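Local coordinates for protein NF-kappa-B inhibitor beta (Mus musculus, PDB 1OY3) that inhibits NF-kappa-B by binding it and trapping it in the cytoplasm, although its unphosphorylated form can also let NF-kappa-B travel to the nucleus, at residues Q20-L25 with E57-E62. Numbering follows the deposited sequence.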
loop_
_atom_site.group_PDB
_atom_site.type_symbol
_atom_site.label_atom_id
_atom_site.label_comp_id
_atom_site.label_asym_id
_atom_site.label_seq_id
_atom_site.Cartn_x
_atom_site.Cartn_y
_atom_site.Cartn_z
ATOM N N GLN C 20 7.403 -2.167 -25.825
ATOM C CA GLN C 20 8.136 -0.937 -26.090
ATOM C C GLN C 20 8.258 -0.671 -27.587
ATOM O O GLN C 20 9.354 -0.431 -28.101
ATOM C CB GLN C 20 9.528 -1.039 -25.461
ATOM C CG GLN C 20 9.496 -1.172 -23.946
ATOM C CD GLN C 20 10.843 -1.526 -23.351
ATOM O OE1 GLN C 20 11.817 -0.785 -23.494
ATOM N NE2 GLN C 20 10.904 -2.665 -22.675
ATOM N N HIS C 21 7.131 -0.718 -28.289
ATOM C CA HIS C 21 7.137 -0.481 -29.730
ATOM C C HIS C 21 6.537 0.896 -30.038
ATOM O O HIS C 21 5.352 1.019 -30.350
ATOM C CB HIS C 21 6.338 -1.580 -30.443
ATOM C CG HIS C 21 6.610 -1.667 -31.913
ATOM N ND1 HIS C 21 7.300 -2.716 -32.480
ATOM C CD2 HIS C 21 6.298 -0.829 -32.930
ATOM C CE1 HIS C 21 7.402 -2.522 -33.783
ATOM N NE2 HIS C 21 6.803 -1.383 -34.082
ATOM N N GLU C 22 7.362 1.932 -29.943
ATOM C CA GLU C 22 6.901 3.291 -30.198
ATOM C C GLU C 22 6.137 3.445 -31.508
ATOM O O GLU C 22 5.060 4.043 -31.536
ATOM C CB GLU C 22 7.975 4.300 -29.804
ATOM C CG GLU C 22 8.435 4.132 -28.367
ATOM C CD GLU C 22 7.415 4.637 -27.364
ATOM O OE1 GLU C 22 7.375 5.867 -27.142
ATOM O OE2 GLU C 22 6.661 3.809 -26.794
ATOM N N PRO C 23 6.691 2.920 -32.613
ATOM C CA PRO C 23 6.024 3.016 -33.916
ATOM C C PRO C 23 4.591 2.489 -33.908
ATOM O O PRO C 23 3.672 3.174 -34.356
ATOM C CB PRO C 23 6.944 2.209 -34.824
ATOM C CG PRO C 23 8.300 2.537 -34.253
ATOM C CD PRO C 23 8.049 2.367 -32.766
ATOM N N PHE C 24 4.387 1.277 -33.402
ATOM C CA PHE C 24 3.039 0.728 -33.360
ATOM C C PHE C 24 2.207 1.520 -32.358
ATOM O O PHE C 24 1.017 1.750 -32.580
ATOM C CB PHE C 24 3.053 -0.759 -32.989
ATOM C CG PHE C 24 1.738 -1.458 -33.246
ATOM C CD1 PHE C 24 1.095 -1.330 -34.478
ATOM C CD2 PHE C 24 1.142 -2.244 -32.260
ATOM C CE1 PHE C 24 -0.123 -1.973 -34.728
ATOM C CE2 PHE C 24 -0.075 -2.893 -32.498
ATOM C CZ PHE C 24 -0.708 -2.756 -33.737
ATOM N N LEU C 25 2.829 1.943 -31.257
ATOM C CA LEU C 25 2.112 2.732 -30.263
ATOM C C LEU C 25 1.519 3.939 -30.964
ATOM O O LEU C 25 0.322 4.202 -30.852
ATOM C CB LEU C 25 3.038 3.214 -29.143
ATOM C CG LEU C 25 2.372 4.257 -28.228
ATOM C CD1 LEU C 25 1.074 3.700 -27.670
ATOM C CD2 LEU C 25 3.311 4.658 -27.098
ATOM N N GLU C 57 9.017 5.079 -18.546
ATOM C CA GLU C 57 9.220 5.684 -19.865
ATOM C C GLU C 57 8.504 7.039 -19.985
ATOM O O GLU C 57 7.338 7.101 -20.372
ATOM C CB GLU C 57 8.713 4.719 -20.935
ATOM C CG GLU C 57 9.500 3.421 -20.996
ATOM C CD GLU C 57 8.924 2.428 -21.992
ATOM O OE1 GLU C 57 9.683 1.553 -22.459
ATOM O OE2 GLU C 57 7.714 2.510 -22.303
ATOM N N ALA C 58 9.218 8.119 -19.668
ATOM C CA ALA C 58 8.656 9.472 -19.695
ATOM C C ALA C 58 8.076 9.870 -21.034
ATOM O O ALA C 58 7.070 10.581 -21.105
ATOM C CB ALA C 58 9.721 10.501 -19.260
ATOM N N SER C 59 8.710 9.418 -22.106
ATOM C CA SER C 59 8.229 9.749 -23.430
ATOM C C SER C 59 6.898 9.044 -23.692
ATOM O O SER C 59 5.954 9.637 -24.215
ATOM C CB SER C 59 9.266 9.336 -24.472
ATOM O OG SER C 59 8.812 9.639 -25.770
ATOM N N THR C 60 6.813 7.782 -23.296
ATOM C CA THR C 60 5.596 7.005 -23.508
ATOM C C THR C 60 4.440 7.495 -22.632
ATOM O O THR C 60 3.277 7.440 -23.033
ATOM C CB THR C 60 5.865 5.514 -23.239
ATOM O OG1 THR C 60 6.929 5.074 -24.093
ATOM C CG2 THR C 60 4.608 4.677 -23.505
ATOM N N VAL C 61 4.761 7.999 -21.445
ATOM C CA VAL C 61 3.732 8.495 -20.558
ATOM C C VAL C 61 3.114 9.767 -21.134
ATOM O O VAL C 61 1.908 9.989 -20.994
ATOM C CB VAL C 61 4.296 8.769 -19.139
ATOM C CG1 VAL C 61 3.298 9.586 -18.322
ATOM C CG2 VAL C 61 4.589 7.429 -18.437
ATOM N N GLU C 62 3.926 10.590 -21.798
ATOM C CA GLU C 62 3.425 11.830 -22.384
ATOM C C GLU C 62 2.461 11.565 -23.533
ATOM O O GLU C 62 1.428 12.224 -23.648
ATOM C CB GLU C 62 4.588 12.710 -22.873
ATOM C CG GLU C 62 4.156 13.995 -23.592
ATOM C CD GLU C 62 5.324 14.926 -23.907
ATOM O OE1 GLU C 62 6.380 14.424 -24.345
ATOM O OE2 GLU C 62 5.186 16.155 -23.723
HETATM O O HOH W 1 9.341 2.127 -25.545
#
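The carboxylate of Glu57 meets the Gln20 side chain with the planes of acid and amide 67° apart; its OE1 lies obliquely above the amide plane, 3.1 Å from Gln20 CG, off to the side between CG and Gln20 OE1 and away from NE2. The two oxygens, both acceptors, do not bond. This joins successive ankyrin repeats, ANK 1 and ANK 2, where helices 22-32 and 58-66 lie next to each other in the stack. The second flat group is the Glu22 carboxylate. Thr60 OG1 sits obliquely above its plane, beyond the oxygens, 3.0 Å from Glu22 OE2. The chain of Glu22 bends at chi2 (-74°), swinging CD out of an extended course, while its OE1 makes a salt bridge to Lys63. Glu57 stretches out instead and brings its OE2 to 3.2 Å from the same Thr60 OG1, so one hydroxyl lies within range of two acids. Those acids come within 4.8 Å of each other, Glu22 OE2 to Glu57 OE2; the Lys63 charge probably eases their repulsion. A water lies between them, within hydrogen-bonding distance of Glu57 OE1 (3.2 Å) and only weakly placed for Glu22 OE2. On another side of helix 22-32, Phe24 meets an aromatic ring of the other protein edge-to-face. Thr60 also packs on Ala52 of helix 48-55. Its CG2, anti to the backbone N, completes the join by meeting Leu25 CD2 at 3.8 Å.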